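Local coordinates for rhamnonate dehydratase (Gibberella zeae PH-1, PDB 3FXG), which probably dehydrates L-rhamnonate to 2-keto-3-deoxy-L-rhamnonate, as a magnesium-dependent lyase of the enolase superfamily, at residues Ser55-Trp59 and Gly60-Leu64; Val135-Leu138 and Ala139-Leu143; Leu188-Cys191 and Pro192-His196. All coordinates share one frame; numbering follows the deposited sequence.

Contact 1: Ser55-Trp59 and Gly60-Leu64; sequences SRTSW and GINVL
Trp59 and Ile61 meet with the aliphatic chain over the flat of the indole: Ile61 CB stands 4.0 Å from the centroid of the six-membered ring, a CH-pi contact. Trp59 is turned back over the chain by its first torsion, with CG between the backbone N and carbonyl carbon (chi1 50°), which lays the ring over Arg56 O, near its centre and on the face that Ile61 meets. Arg56 O also accepts from Ile61 N at 3.1 Å, fairly straight at 163°. Ile61 CG1 runs trans to its own N (chi1 -162°), carrying CD1 over one face of the Arg56 guanidinium, 3.7 Å from Arg56 NE. Beside them Thr57 CG2 lies 3.6 Å from Asn62 CG, the two side chains passing at a slant. A type I turn from Thr57 to Gly60 is closed by Gly60 N to Thr57 O, 2.9 Å, and Gly60 adopts backbone angles that suit glycine. The Trp59 carbonyl accepts from His96 of the second subunit. With NE bonded to Leu37 O, a cation-pi contact to Tyr224 and Ile61 CD1 packed over one face, the guanidinium is held in a defined pose, the Arg56 side chain about 8 Å from the bound magnesium ion.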
loop_
_atom_site.group_PDB
_atom_site.type_symbol
_atom_site.label_atom_id
_atom_site.label_comp_id
_atom_site.label_asym_id
_atom_site.label_seq_id
_atom_site.Cartn_x
_atom_site.Cartn_y
_atom_site.Cartn_z
ATOM N N SER A 55 43.529 10.301 -1.666
ATOM C CA SER A 55 43.330 11.732 -1.866
ATOM C C SER A 55 42.011 12.012 -2.571
ATOM O O SER A 55 41.668 11.332 -3.537
ATOM C CB SER A 55 44.478 12.296 -2.706
ATOM O OG SER A 55 44.126 13.535 -3.294
ATOM N N ARG A 56 41.270 13.011 -2.102
ATOM C CA ARG A 56 40.005 13.332 -2.751
ATOM C C ARG A 56 40.253 14.149 -4.016
ATOM O O ARG A 56 39.411 14.185 -4.917
ATOM C CB ARG A 56 39.064 14.068 -1.789
ATOM C CG ARG A 56 38.580 13.175 -0.645
ATOM C CD ARG A 56 37.165 13.513 -0.175
ATOM N NE ARG A 56 37.113 14.696 0.680
ATOM C CZ ARG A 56 36.008 15.136 1.277
ATOM N NH1 ARG A 56 34.857 14.494 1.111
ATOM N NH2 ARG A 56 36.053 16.213 2.050
ATOM N N THR A 57 41.416 14.793 -4.095
ATOM C CA THR A 57 41.750 15.574 -5.280
ATOM C C THR A 57 42.154 14.635 -6.417
ATOM O O THR A 57 42.021 14.979 -7.592
ATOM C CB THR A 57 42.909 16.570 -5.015
ATOM O OG1 THR A 57 44.054 15.865 -4.522
ATOM C CG2 THR A 57 42.482 17.626 -4.000
ATOM N N SER A 58 42.631 13.443 -6.065
ATOM C CA SER A 58 43.052 12.470 -7.069
ATOM C C SER A 58 41.934 12.207 -8.077
ATOM O O SER A 58 42.182 12.172 -9.287
ATOM C CB SER A 58 43.474 11.156 -6.405
ATOM O OG SER A 58 42.379 10.511 -5.778
ATOM N N TRP A 59 40.708 12.034 -7.586
ATOM C CA TRP A 59 39.584 11.790 -8.482
ATOM C C TRP A 59 38.877 13.064 -8.942
ATOM O O TRP A 59 37.912 13.004 -9.705
ATOM C CB TRP A 59 38.573 10.801 -7.869
ATOM C CG TRP A 59 38.108 11.098 -6.476
ATOM C CD1 TRP A 59 38.624 10.595 -5.315
ATOM C CD2 TRP A 59 36.996 11.920 -6.098
ATOM N NE1 TRP A 59 37.898 11.046 -4.239
ATOM C CE2 TRP A 59 36.893 11.862 -4.689
ATOM C CE3 TRP A 59 36.076 12.698 -6.812
ATOM C CZ2 TRP A 59 35.907 12.555 -3.978
ATOM C CZ3 TRP A 59 35.088 13.390 -6.102
ATOM C CH2 TRP A 59 35.015 13.312 -4.699
ATOM N N GLY A 60 39.351 14.215 -8.469
ATOM C CA GLY A 60 38.792 15.484 -8.912
ATOM C C GLY A 60 37.819 16.292 -8.072
ATOM O O GLY A 60 37.107 17.129 -8.620
ATOM N N ILE A 61 37.784 16.088 -6.761
ATOM C CA ILE A 61 36.850 16.849 -5.936
ATOM C C ILE A 61 37.075 18.363 -6.053
ATOM O O ILE A 61 36.178 19.160 -5.777
ATOM C CB ILE A 61 36.955 16.439 -4.448
ATOM C CG1 ILE A 61 35.700 16.892 -3.696
ATOM C CG2 ILE A 61 38.202 17.068 -3.817
ATOM C CD1 ILE A 61 35.598 16.344 -2.280
ATOM N N ASN A 62 38.269 18.750 -6.489
ATOM C CA ASN A 62 38.626 20.162 -6.617
ATOM C C ASN A 62 38.724 20.622 -8.072
ATOM O O ASN A 62 39.257 21.695 -8.356
ATOM C CB ASN A 62 39.974 20.394 -5.932
ATOM C CG ASN A 62 41.105 19.640 -6.612
ATOM O OD1 ASN A 62 40.895 18.564 -7.182
ATOM N ND2 ASN A 62 42.311 20.193 -6.550
ATOM N N VAL A 63 38.194 19.823 -8.990
ATOM C CA VAL A 63 38.282 20.142 -10.412
ATOM C C VAL A 63 37.595 21.421 -10.894
ATOM O O VAL A 63 38.078 22.066 -11.825
ATOM C CB VAL A 63 37.763 18.955 -11.271
ATOM C CG1 VAL A 63 36.248 18.832 -11.146
ATOM C CG2 VAL A 63 38.175 19.146 -12.721
ATOM N N LEU A 64 36.483 21.799 -10.275
ATOM C CA LEU A 64 35.752 22.988 -10.713
ATOM C C LEU A 64 36.323 24.339 -10.296
ATOM O O LEU A 64 36.423 25.251 -11.114
ATOM C CB LEU A 64 34.291 22.901 -10.256
ATOM C CG LEU A 64 33.496 21.742 -10.863
ATOM C CD1 LEU A 64 32.092 21.721 -10.292
ATOM C CD2 LEU A 64 33.457 21.895 -12.375
#

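Contact 2: Val135-Leu138 and Ala139-Leu143; sequences VIDL and ALWDL
Asp137 and Trp141, one turn apart on the long helix 128-148 of the enolase-type N-terminal region, lie side by side and point the same way. The carboxylate approaches the pyrrole edge of the indole: Asp137 OD2 is in the ring plane, 3.4 Å from Trp141 CD1, and the carboxylate and ring planes stand 76° apart. Asp137 reaches there because CG is trans to its backbone N (chi1 -176°), which directs the group along the helix toward the next turn. Both polar ends are tied to one outside hydroxyl, since Thr306 OG1 bonds Asp137 OD1 and also Trp141 NE1, and Leu305 of the same helix 305-316 packs against both side chains. Behind this shell runs regular alpha-helical bonding, with Trp141 N to Asp137 O at 3.0 Å and Ala139 N to Val135 O at 3.0 Å. Val135, Ala139 and Leu140 face strand 66-73, through Phe67, Val69 and Ile71, while Ile136 and Leu140 also meet helix 109-119 at Met116 and Leu112. Asp142, further along, makes a salt bridge to Lys146 and accepts from the backbone N of Phe80 and Phe385. Leu140 CB sits 3.2 Å from Asp137 O, the carbonyl that also accepts from Trp141 N.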
loop_
_atom_site.group_PDB
_atom_site.type_symbol
_atom_site.label_atom_id
_atom_site.label_comp_id
_atom_site.label_asym_id
_atom_site.label_seq_id
_atom_site.Cartn_x
_atom_site.Cartn_y
_atom_site.Cartn_z
ATOM N N VAL A 135 24.198 30.757 -7.356
ATOM C CA VAL A 135 25.066 31.899 -7.103
ATOM C C VAL A 135 24.462 33.194 -7.642
ATOM O O VAL A 135 24.597 34.254 -7.028
ATOM C CB VAL A 135 26.464 31.670 -7.714
ATOM C CG1 VAL A 135 27.346 32.883 -7.473
ATOM C CG2 VAL A 135 27.100 30.433 -7.085
ATOM N N ILE A 136 23.794 33.112 -8.786
ATOM C CA ILE A 136 23.166 34.294 -9.365
ATOM C C ILE A 136 22.046 34.769 -8.441
ATOM O O ILE A 136 21.902 35.967 -8.185
ATOM C CB ILE A 136 22.584 33.990 -10.765
ATOM C CG1 ILE A 136 23.727 33.757 -11.757
ATOM C CG2 ILE A 136 21.687 35.136 -11.222
ATOM C CD1 ILE A 136 23.270 33.278 -13.134
ATOM N N ASP A 137 21.260 33.820 -7.940
ATOM C CA ASP A 137 20.158 34.135 -7.038
ATOM C C ASP A 137 20.685 34.789 -5.767
ATOM O O ASP A 137 20.120 35.772 -5.296
ATOM C CB ASP A 137 19.384 32.863 -6.675
ATOM C CG ASP A 137 18.169 33.144 -5.805
ATOM O OD1 ASP A 137 17.198 33.756 -6.305
ATOM O OD2 ASP A 137 18.182 32.757 -4.619
ATOM N N LEU A 138 21.762 34.240 -5.211
ATOM C CA LEU A 138 22.352 34.790 -3.996
ATOM C C LEU A 138 22.860 36.211 -4.246
ATOM O O LEU A 138 22.743 37.079 -3.381
ATOM C CB LEU A 138 23.493 33.889 -3.500
ATOM C CG LEU A 138 23.053 32.538 -2.913
ATOM C CD1 LEU A 138 24.267 31.656 -2.630
ATOM C CD2 LEU A 138 22.261 32.777 -1.631
ATOM N N ALA A 139 23.417 36.452 -5.430
ATOM C CA ALA A 139 23.902 37.788 -5.769
ATOM C C ALA A 139 22.710 38.738 -5.839
ATOM O O ALA A 139 22.814 39.908 -5.477
ATOM C CB ALA A 139 24.645 37.766 -7.108
ATOM N N LEU A 140 21.573 38.230 -6.303
ATOM C CA LEU A 140 20.367 39.040 -6.389
ATOM C C LEU A 140 19.924 39.430 -4.985
ATOM O O LEU A 140 19.580 40.587 -4.737
ATOM C CB LEU A 140 19.244 38.273 -7.098
ATOM C CG LEU A 140 19.314 38.188 -8.624
ATOM C CD1 LEU A 140 18.210 37.271 -9.137
ATOM C CD2 LEU A 140 19.167 39.587 -9.228
ATOM N N TRP A 141 19.938 38.471 -4.061
ATOM C CA TRP A 141 19.534 38.765 -2.691
ATOM C C TRP A 141 20.492 39.745 -2.028
ATOM O O TRP A 141 20.062 40.617 -1.279
ATOM C CB TRP A 141 19.428 37.480 -1.865
ATOM C CG TRP A 141 18.121 36.764 -2.094
ATOM C CD1 TRP A 141 17.904 35.673 -2.889
ATOM C CD2 TRP A 141 16.849 37.119 -1.543
ATOM N NE1 TRP A 141 16.572 35.325 -2.864
ATOM C CE2 TRP A 141 15.903 36.197 -2.047
ATOM C CE3 TRP A 141 16.416 38.127 -0.673
ATOM C CZ2 TRP A 141 14.548 36.253 -1.705
ATOM C CZ3 TRP A 141 15.068 38.185 -0.333
ATOM C CH2 TRP A 141 14.150 37.250 -0.851
ATOM N N ASP A 142 21.786 39.605 -2.312
ATOM C CA ASP A 142 22.788 40.510 -1.750
ATOM C C ASP A 142 22.467 41.923 -2.240
ATOM O O ASP A 142 22.510 42.883 -1.473
ATOM C CB ASP A 142 24.194 40.092 -2.209
ATOM C CG ASP A 142 25.302 40.880 -1.515
ATOM O OD1 ASP A 142 25.340 40.902 -0.264
ATOM O OD2 ASP A 142 26.148 41.470 -2.224
ATOM N N LEU A 143 22.138 42.036 -3.523
ATOM C CA LEU A 143 21.793 43.318 -4.128
ATOM C C LEU A 143 20.542 43.917 -3.483
ATOM O O LEU A 143 20.498 45.111 -3.182
ATOM C CB LEU A 143 21.561 43.137 -5.633
ATOM C CG LEU A 143 20.979 44.321 -6.411
ATOM C CD1 LEU A 143 21.934 45.506 -6.343
ATOM C CD2 LEU A 143 20.737 43.906 -7.857
#

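Contact 3: Leu188-Cys191 and Pro192-His196; sequences LPFC and PDDGH
Cys191 and Asp194 are joined by the one direct hydrogen bond between Leu188-Cys191 and Pro192-His196, from Asp194 N to Cys191 O at 3.1 Å. It is nearly straight at the hydrogen (162°), yet the donor comes from above the carbonyl plane, 44° out of it. The same oxygen takes a second proton from a water 2.8 Å from Cys191 O, and that water also donates to Gly195 O at 2.7 Å. One carbonyl therefore receives two bonds and ties the incoming chain to two points of the turn. The next bond on, Gly195 N to Pro192 O at 2.9 Å, repeats the spacing of three residues. Van der Waals contacts are sparser. Asp194 OD2 sits 3.7 Å from Phe190 CD1, with the ring and carboxylate planes 23° apart. Cys191 SG, held between its backbone N and carbonyl carbon, swings over the start of the turn and reaches 3.8 Å from Asp193 CB. Among charged groups, Asp193 OD2 forms a salt bridge with Lys48, and Phe190 makes a cation-pi contact with Lys201. Pro192 packs on Tyr231 of the neighbouring helix 229-238. The 3-10 turn over 192-194, begun by Pro192, carries the loop after strand 184-187 into helix 195-213, a beta-to-alpha connection of the TIM-barrel-like domain.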
loop_
_atom_site.group_PDB
_atom_site.type_symbol
_atom_site.label_atom_id
_atom_site.label_comp_id
_atom_site.label_asym_id
_atom_site.label_seq_id
_atom_site.Cartn_x
_atom_site.Cartn_y
_atom_site.Cartn_z
ATOM N N LEU A 188 33.776 9.467 8.016
ATOM C CA LEU A 188 34.003 8.025 8.060
ATOM C C LEU A 188 35.205 7.748 7.165
ATOM O O LEU A 188 35.217 8.134 5.999
ATOM C CB LEU A 188 32.778 7.279 7.531
ATOM C CG LEU A 188 32.787 5.762 7.714
ATOM C CD1 LEU A 188 32.543 5.433 9.180
ATOM C CD2 LEU A 188 31.705 5.135 6.848
ATOM N N PRO A 189 36.230 7.069 7.701
ATOM C CA PRO A 189 37.447 6.754 6.950
ATOM C C PRO A 189 37.446 5.681 5.861
ATOM O O PRO A 189 38.104 5.856 4.834
ATOM C CB PRO A 189 38.450 6.437 8.058
ATOM C CG PRO A 189 37.595 5.770 9.085
ATOM C CD PRO A 189 36.360 6.656 9.111
ATOM N N PHE A 190 36.720 4.585 6.054
ATOM C CA PHE A 190 36.752 3.516 5.058
ATOM C C PHE A 190 35.422 3.146 4.410
ATOM O O PHE A 190 34.373 3.178 5.052
ATOM C CB PHE A 190 37.405 2.290 5.694
ATOM C CG PHE A 190 38.691 2.613 6.402
ATOM C CD1 PHE A 190 39.833 2.945 5.678
ATOM C CD2 PHE A 190 38.736 2.678 7.792
ATOM C CE1 PHE A 190 41.003 3.343 6.327
ATOM C CE2 PHE A 190 39.900 3.076 8.450
ATOM C CZ PHE A 190 41.033 3.409 7.716
ATOM N N CYS A 191 35.487 2.794 3.127
ATOM C CA CYS A 191 34.309 2.430 2.347
ATOM C C CYS A 191 34.011 0.930 2.414
ATOM O O CYS A 191 34.827 0.146 2.892
ATOM C CB CYS A 191 34.499 2.855 0.886
ATOM S SG CYS A 191 35.627 1.803 -0.063
ATOM N N PRO A 192 32.828 0.516 1.930
ATOM C CA PRO A 192 32.425 -0.894 1.943
ATOM C C PRO A 192 33.396 -1.859 1.259
ATOM O O PRO A 192 33.515 -3.014 1.665
ATOM C CB PRO A 192 31.060 -0.867 1.256
ATOM C CG PRO A 192 30.523 0.476 1.645
ATOM C CD PRO A 192 31.727 1.367 1.441
ATOM N N ASP A 193 34.087 -1.391 0.225
ATOM C CA ASP A 193 35.021 -2.250 -0.490
ATOM C C ASP A 193 36.221 -2.691 0.342
ATOM O O ASP A 193 37.004 -3.534 -0.091
ATOM C CB ASP A 193 35.486 -1.570 -1.777
ATOM C CG ASP A 193 34.382 -1.488 -2.812
ATOM O OD1 ASP A 193 33.792 -2.541 -3.135
ATOM O OD2 ASP A 193 34.099 -0.377 -3.303
ATOM N N ASP A 194 36.366 -2.123 1.535
ATOM C CA ASP A 194 37.460 -2.506 2.420
ATOM C C ASP A 194 36.996 -3.675 3.285
ATOM O O ASP A 194 37.703 -4.125 4.187
ATOM C CB ASP A 194 37.888 -1.323 3.292
ATOM C CG ASP A 194 38.888 -0.418 2.591
ATOM O OD1 ASP A 194 38.808 -0.282 1.352
ATOM O OD2 ASP A 194 39.749 0.168 3.279
ATOM N N GLY A 195 35.791 -4.156 2.994
ATOM C CA GLY A 195 35.233 -5.287 3.710
ATOM C C GLY A 195 35.131 -5.179 5.218
ATOM O O GLY A 195 35.123 -4.087 5.786
ATOM N N HIS A 196 35.056 -6.338 5.866
ATOM C CA HIS A 196 34.934 -6.408 7.314
ATOM C C HIS A 196 36.108 -5.779 8.049
ATOM O O HIS A 196 35.947 -5.286 9.164
ATOM C CB HIS A 196 34.757 -7.861 7.757
ATOM C CG HIS A 196 33.447 -8.458 7.346
ATOM N ND1 HIS A 196 33.126 -8.718 6.031
ATOM C CD2 HIS A 196 32.365 -8.822 8.077
ATOM C CE1 HIS A 196 31.903 -9.215 5.968
ATOM N NE2 HIS A 196 31.420 -9.288 7.195
HETATM O O HOH W 1 34.804 -1.440 5.207
#

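Overall arrangement
Followed from the N terminus, the three contacts come in series: none nests in or crosses another, and each is local, contact 2 within a single helix. Contact 1 folds the loop between helix 36-39 and strand 66-73, and contact 2 lies on helix 128-148, which packs on that strand; both belong to the enolase-type N-terminal domain. Contact 3 follows in the barrel-like domain, leading from strand 184-187 to helix 195-213. Contacts 2 and 3 lie on opposite sides of the chain's centre, their centres about 40 Å apart. Contact 1 is nearer to contact 3, with nearest atoms about 8 Å apart, and its Tyr224 neighbour links the N-terminal loop to the barrel.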